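Local structure of putative uncharacterized protein (Xanthomonas oryzae pv. oryzae, 4KL0) at residues G179-A184 and S345-V350; V191-R196 and T202-A207. The protein is a calcium-binding bacterial effector of unsettled activity that probably belongs to the nucleoside hydrolases, enzymes that cleave N-glycosidic bonds. All coordinates share one frame; numbering follows the deposited sequence.

Contact 1 of 2, residues G179-A184 and S345-V350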
loop_
_atom_site.group_PDB
_atom_site.type_symbol
_atom_site.label_atom_id
_atom_site.label_comp_id
_atom_site.label_asym_id
_atom_site.label_seq_id
_atom_site.Cartn_x
_atom_site.Cartn_y
_atom_site.Cartn_z
ATOM N N GLY A 179 1.159 -5.981 6.963
ATOM C CA GLY A 179 2.169 -6.905 7.454
ATOM C C GLY A 179 1.494 -8.035 8.213
ATOM O O GLY A 179 0.432 -8.465 7.833
ATOM N N GLY A 180 2.157 -8.495 9.269
ATOM C CA GLY A 180 1.511 -9.517 10.084
ATOM C C GLY A 180 2.390 -9.753 11.296
ATOM O O GLY A 180 3.606 -9.546 11.278
ATOM N N ILE A 181 1.729 -10.169 12.376
ATOM C CA ILE A 181 2.314 -10.301 13.678
ATOM C C ILE A 181 2.561 -11.796 13.895
ATOM O O ILE A 181 1.628 -12.598 13.715
ATOM C CB ILE A 181 1.289 -9.738 14.718
ATOM C CG1 ILE A 181 1.156 -8.188 14.561
ATOM C CG2 ILE A 181 1.687 -10.089 16.151
ATOM C CD1 ILE A 181 0.107 -7.584 15.500
ATOM N N ASP A 182 3.789 -12.136 14.264
ATOM C CA ASP A 182 4.112 -13.533 14.599
ATOM C C ASP A 182 3.359 -13.883 15.889
ATOM O O ASP A 182 3.255 -13.040 16.788
ATOM C CB ASP A 182 5.572 -13.671 14.873
ATOM C CG ASP A 182 6.038 -15.129 14.815
ATOM O OD1 ASP A 182 5.202 -16.052 14.966
ATOM O OD2 ASP A 182 7.239 -15.338 14.609
ATOM N N PRO A 183 2.838 -15.119 15.966
ATOM C CA PRO A 183 2.404 -15.779 17.214
ATOM C C PRO A 183 3.188 -15.424 18.480
ATOM O O PRO A 183 2.576 -14.905 19.446
ATOM C CB PRO A 183 2.598 -17.260 16.865
ATOM C CG PRO A 183 2.455 -17.312 15.283
ATOM C CD PRO A 183 2.376 -15.885 14.795
ATOM N N ALA A 184 4.502 -15.689 18.502
ATOM C CA ALA A 184 5.377 -15.397 19.644
ATOM C C ALA A 184 5.924 -14.013 19.721
ATOM O O ALA A 184 6.448 -13.489 18.736
ATOM C CB ALA A 184 6.559 -16.358 19.641
ATOM N N SER A 345 4.862 0.004 24.751
ATOM C CA SER A 345 4.667 0.707 23.477
ATOM C C SER A 345 3.522 0.112 22.664
ATOM O O SER A 345 3.420 -1.106 22.492
ATOM C CB SER A 345 5.948 0.753 22.662
ATOM O OG SER A 345 5.843 1.753 21.659
ATOM N N PRO A 346 2.617 0.979 22.175
ATOM C CA PRO A 346 1.387 0.455 21.597
ATOM C C PRO A 346 1.600 -0.269 20.287
ATOM O O PRO A 346 2.341 0.207 19.437
ATOM C CB PRO A 346 0.520 1.703 21.323
ATOM C CG PRO A 346 1.118 2.774 22.080
ATOM C CD PRO A 346 2.562 2.438 22.422
ATOM N N VAL A 347 0.908 -1.387 20.159
ATOM C CA VAL A 347 0.870 -2.161 18.926
ATOM C C VAL A 347 -0.561 -2.587 18.622
ATOM O O VAL A 347 -1.155 -3.356 19.344
ATOM C CB VAL A 347 1.815 -3.390 19.002
ATOM C CG1 VAL A 347 1.684 -4.214 17.675
ATOM C CG2 VAL A 347 3.258 -2.980 19.264
ATOM N N GLU A 348 -1.163 -2.083 17.550
ATOM C CA GLU A 348 -2.532 -2.416 17.269
ATOM C C GLU A 348 -2.683 -3.329 16.080
ATOM O O GLU A 348 -1.904 -3.232 15.110
ATOM C CB GLU A 348 -3.327 -1.132 16.991
ATOM C CG GLU A 348 -3.435 -0.225 18.189
ATOM C CD GLU A 348 -4.134 1.035 17.786
ATOM O OE1 GLU A 348 -3.656 1.672 16.822
ATOM O OE2 GLU A 348 -5.161 1.376 18.400
ATOM N N HIS A 349 -3.707 -4.182 16.122
ATOM C CA HIS A 349 -3.939 -5.125 15.057
ATOM C C HIS A 349 -5.210 -4.802 14.307
ATOM O O HIS A 349 -6.283 -4.543 14.911
ATOM C CB HIS A 349 -3.988 -6.560 15.634
ATOM C CG HIS A 349 -4.491 -7.581 14.658
ATOM N ND1 HIS A 349 -5.660 -8.287 14.850
ATOM C CD2 HIS A 349 -4.002 -7.989 13.465
ATOM C CE1 HIS A 349 -5.873 -9.085 13.814
ATOM N NE2 HIS A 349 -4.867 -8.944 12.971
ATOM N N VAL A 350 -5.127 -4.772 12.974
ATOM C CA VAL A 350 -6.347 -4.690 12.172
ATOM C C VAL A 350 -6.509 -5.907 11.253
ATOM O O VAL A 350 -5.858 -5.984 10.188
ATOM C CB VAL A 350 -6.425 -3.392 11.293
ATOM C CG1 VAL A 350 -7.770 -3.305 10.517
ATOM C CG2 VAL A 350 -6.205 -2.131 12.162
#

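Contact 2 of 2, residues V191-R196 and T202-A207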
loop_
_atom_site.group_PDB
_atom_site.type_symbol
_atom_site.label_atom_id
_atom_site.label_comp_id
_atom_site.label_asym_id
_atom_site.label_seq_id
_atom_site.Cartn_x
_atom_site.Cartn_y
_atom_site.Cartn_z
ATOM N N VAL A 191 6.324 -7.410 20.155
ATOM C CA VAL A 191 5.694 -7.960 18.963
ATOM C C VAL A 191 6.773 -8.087 17.894
ATOM O O VAL A 191 7.677 -7.250 17.816
ATOM C CB VAL A 191 4.586 -6.990 18.502
ATOM C CG1 VAL A 191 3.987 -7.422 17.160
ATOM C CG2 VAL A 191 3.527 -6.946 19.561
ATOM N N GLN A 192 6.697 -9.169 17.113
ATOM C CA GLN A 192 7.662 -9.374 16.035
ATOM C C GLN A 192 6.934 -9.758 14.750
ATOM O O GLN A 192 5.763 -10.156 14.731
ATOM C CB GLN A 192 8.731 -10.412 16.446
ATOM C CG GLN A 192 8.220 -11.754 16.678
ATOM C CD GLN A 192 9.314 -12.674 17.255
ATOM O OE1 GLN A 192 10.500 -12.363 17.227
ATOM N NE2 GLN A 192 8.889 -13.797 17.765
ATOM N N PRO A 193 7.628 -9.630 13.607
ATOM C CA PRO A 193 6.895 -9.941 12.379
ATOM C C PRO A 193 6.729 -11.414 12.029
ATOM O O PRO A 193 7.673 -12.207 12.252
ATOM C CB PRO A 193 7.792 -9.309 11.299
ATOM C CG PRO A 193 9.169 -9.424 11.867
ATOM C CD PRO A 193 8.968 -9.082 13.364
ATOM N N ASP A 194 5.577 -11.761 11.468
ATOM C CA ASP A 194 5.282 -13.098 10.897
ATOM C C ASP A 194 6.150 -13.290 9.657
ATOM O O ASP A 194 6.026 -12.535 8.666
ATOM C CB ASP A 194 3.799 -13.183 10.521
ATOM C CG ASP A 194 3.310 -14.621 10.209
ATOM O OD1 ASP A 194 4.053 -15.474 9.640
ATOM O OD2 ASP A 194 2.123 -14.903 10.531
ATOM N N THR A 195 6.955 -14.360 9.666
ATOM C CA THR A 195 7.784 -14.640 8.485
ATOM C C THR A 195 7.020 -14.976 7.230
ATOM O O THR A 195 7.628 -14.966 6.142
ATOM C CB THR A 195 8.757 -15.811 8.748
ATOM O OG1 THR A 195 7.977 -16.997 8.986
ATOM C CG2 THR A 195 9.573 -15.479 9.964
ATOM N N ARG A 196 5.736 -15.306 7.348
ATOM C CA ARG A 196 4.904 -15.710 6.216
ATOM C C ARG A 196 4.273 -14.541 5.490
ATOM O O ARG A 196 3.792 -14.692 4.382
ATOM C CB ARG A 196 3.809 -16.712 6.657
ATOM C CG ARG A 196 4.432 -17.965 7.268
ATOM C CD ARG A 196 3.351 -18.765 8.032
ATOM N NE ARG A 196 2.904 -18.006 9.199
ATOM C CZ ARG A 196 1.922 -18.429 10.017
ATOM N NH1 ARG A 196 1.303 -19.604 9.805
ATOM N NH2 ARG A 196 1.539 -17.657 11.023
ATOM N N THR A 202 9.898 -10.027 2.427
ATOM C CA THR A 202 10.773 -9.359 1.449
ATOM C C THR A 202 12.182 -9.181 2.014
ATOM O O THR A 202 13.174 -9.453 1.314
ATOM C CB THR A 202 10.201 -7.996 0.999
ATOM O OG1 THR A 202 8.973 -8.207 0.274
ATOM C CG2 THR A 202 11.215 -7.279 0.084
ATOM N N ASP A 203 12.272 -8.734 3.278
ATOM C CA ASP A 203 13.570 -8.615 3.971
ATOM C C ASP A 203 13.217 -8.834 5.448
ATOM O O ASP A 203 12.863 -7.886 6.179
ATOM C CB ASP A 203 14.191 -7.240 3.708
ATOM C CG ASP A 203 15.505 -7.003 4.450
ATOM O OD1 ASP A 203 15.895 -7.851 5.319
ATOM O OD2 ASP A 203 16.118 -5.936 4.182
ATOM N N ILE A 204 13.323 -10.085 5.872
ATOM C CA ILE A 204 12.793 -10.424 7.206
ATOM C C ILE A 204 13.624 -9.802 8.340
ATOM O O ILE A 204 13.045 -9.476 9.385
ATOM C CB ILE A 204 12.608 -11.926 7.375
ATOM C CG1 ILE A 204 11.791 -12.200 8.655
ATOM C CG2 ILE A 204 13.981 -12.587 7.449
ATOM C CD1 ILE A 204 10.412 -11.580 8.668
ATOM N N HIS A 205 14.939 -9.632 8.139
ATOM C CA HIS A 205 15.801 -9.025 9.170
ATOM C C HIS A 205 15.478 -7.578 9.333
ATOM O O HIS A 205 15.392 -7.095 10.461
ATOM C CB HIS A 205 17.285 -9.199 8.834
ATOM C CG HIS A 205 17.620 -10.628 8.553
ATOM N ND1 HIS A 205 17.379 -11.624 9.479
ATOM C CD2 HIS A 205 18.026 -11.248 7.421
ATOM C CE1 HIS A 205 17.674 -12.797 8.947
ATOM N NE2 HIS A 205 18.082 -12.596 7.704
ATOM N N ALA A 206 15.287 -6.868 8.219
ATOM C CA ALA A 206 14.792 -5.484 8.325
ATOM C C ALA A 206 13.409 -5.386 8.983
ATOM O O ALA A 206 13.173 -4.447 9.743
ATOM C CB ALA A 206 14.730 -4.828 6.949
ATOM N N ALA A 207 12.480 -6.321 8.680
ATOM C CA ALA A 207 11.172 -6.314 9.343
ATOM C C ALA A 207 11.338 -6.537 10.855
ATOM O O ALA A 207 10.698 -5.849 11.641
ATOM C CB ALA A 207 10.244 -7.364 8.812
#

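Contact 1 of 2, residues G179-A184 and S345-V350
The imidazole of His349 is met not at the ring but at the methylene that carries it: Ile181 CD1 lies 4.2 Å from His349 CB. The setting is the Rossmann-like mixed sheet, where strand 347-350 lies beside 221-224, and 221-224 in turn separates it from 172-178, the strand that runs into the loop 179-184. Ile181 therefore reaches across an intervening strand, touching Ile223 on the way. No hydrogen bond joins the two segments, and the contact rests on methyl and methylene groups.

Isoleucine suits this place because its longer branch is fully extended: CG1 lies beside the backbone N (chi1 -69°), anti to the carbonyl carbon, and CD1 continues anti to CA (chi2 177°), carrying the terminal methyl towards the strand. The strand receives it with two residues separated by one, Val347 and His349, while Glu348 between them turns its CB away and forms a salt bridge with Arg222. The histidine side chain also touches Thr225 and Glu354, in keeping with its partly exposed position. Val347, beta-branched and buried, is a natural strand residue; it also rests on Leu221, and its CG1 comes to 4.3 Å from Ile181 CD1, so a single methyl bridges both strand residues.

Contact 2 of 2, residues V191-R196 and T202-A207
Pro193 and Ala207 make the tightest meeting here: the proline CG lies 3.8 Å from Ala207 CB and equally close to the carbonyl carbon of Ala207. The compact ring has no flexible arm to fold away, and alanine's single methyl lets the loop 191-196 come close to the helix that begins at Ile204. One turn earlier, the longer side chain of Ile204 continues the contact. Its CG1 stands anti to the backbone N (chi1 -168°), and the bend at chi2, 60°, turns CD1 in between two loop residues, 4.1 Å from Pro193 CG and 4.0 Å from Thr195 CA. Thr195 completes the patch with its methyl rather than its hydroxyl: OG1 sits between the backbone N and the carbonyl carbon (chi1 64°), while CG2 packs obliquely on Ile204 CG1. The other branch of Ile204, CG2, lies over the centre of one face of the ring of His205, a residue whose CB is directed away from the loop and which binds a second calcium in a crystal structure of this protein, though that second ion is not bound to this chain in the present model.

Each segment is stiffened by an aspartate. Asp194 OD1 accepts from Arg196 N, closing an Asx turn, and from Arg196 NE at 2.8 Å, nearly straight and in the guanidinium plane; Arg196 NH2 reaches OD2, giving a side-on salt bridge. In the second segment Asp203 is the N-cap, its OD1 accepting Ala206 N at 3.1 Å from above the carboxylate plane, while OD2 bonds Thr155 OG1. The whole is a loop packed on the capped first turn of helix 204-216, the helix of a beta-alpha-beta crossover from strand 172-178 to 221-224 in the Rossmann-like fold.

In the fold
From the N terminus, the chain passes through the first strands of the sheet and leaves strand 172-178 at the loop 179-184, where contact 1 opens. Contact 2 follows within the same crossover and closes a short loop around helix 198-202 before helix 204-216 leads on to strand 221-224. Contact 1 closes only at strand 347-350, so contact 2 is nested wholly inside it. The two meet directly: Asp182 N and Gln192 O are paired through the backbone, Gln192 NE2 bonds Ala184 O, and Ile181 packs on Val191. Together they connect helix 204-216, by way of the loop segments 191-196 and 179-184, to strand 347-350, which lies next to the edge strand 337-338.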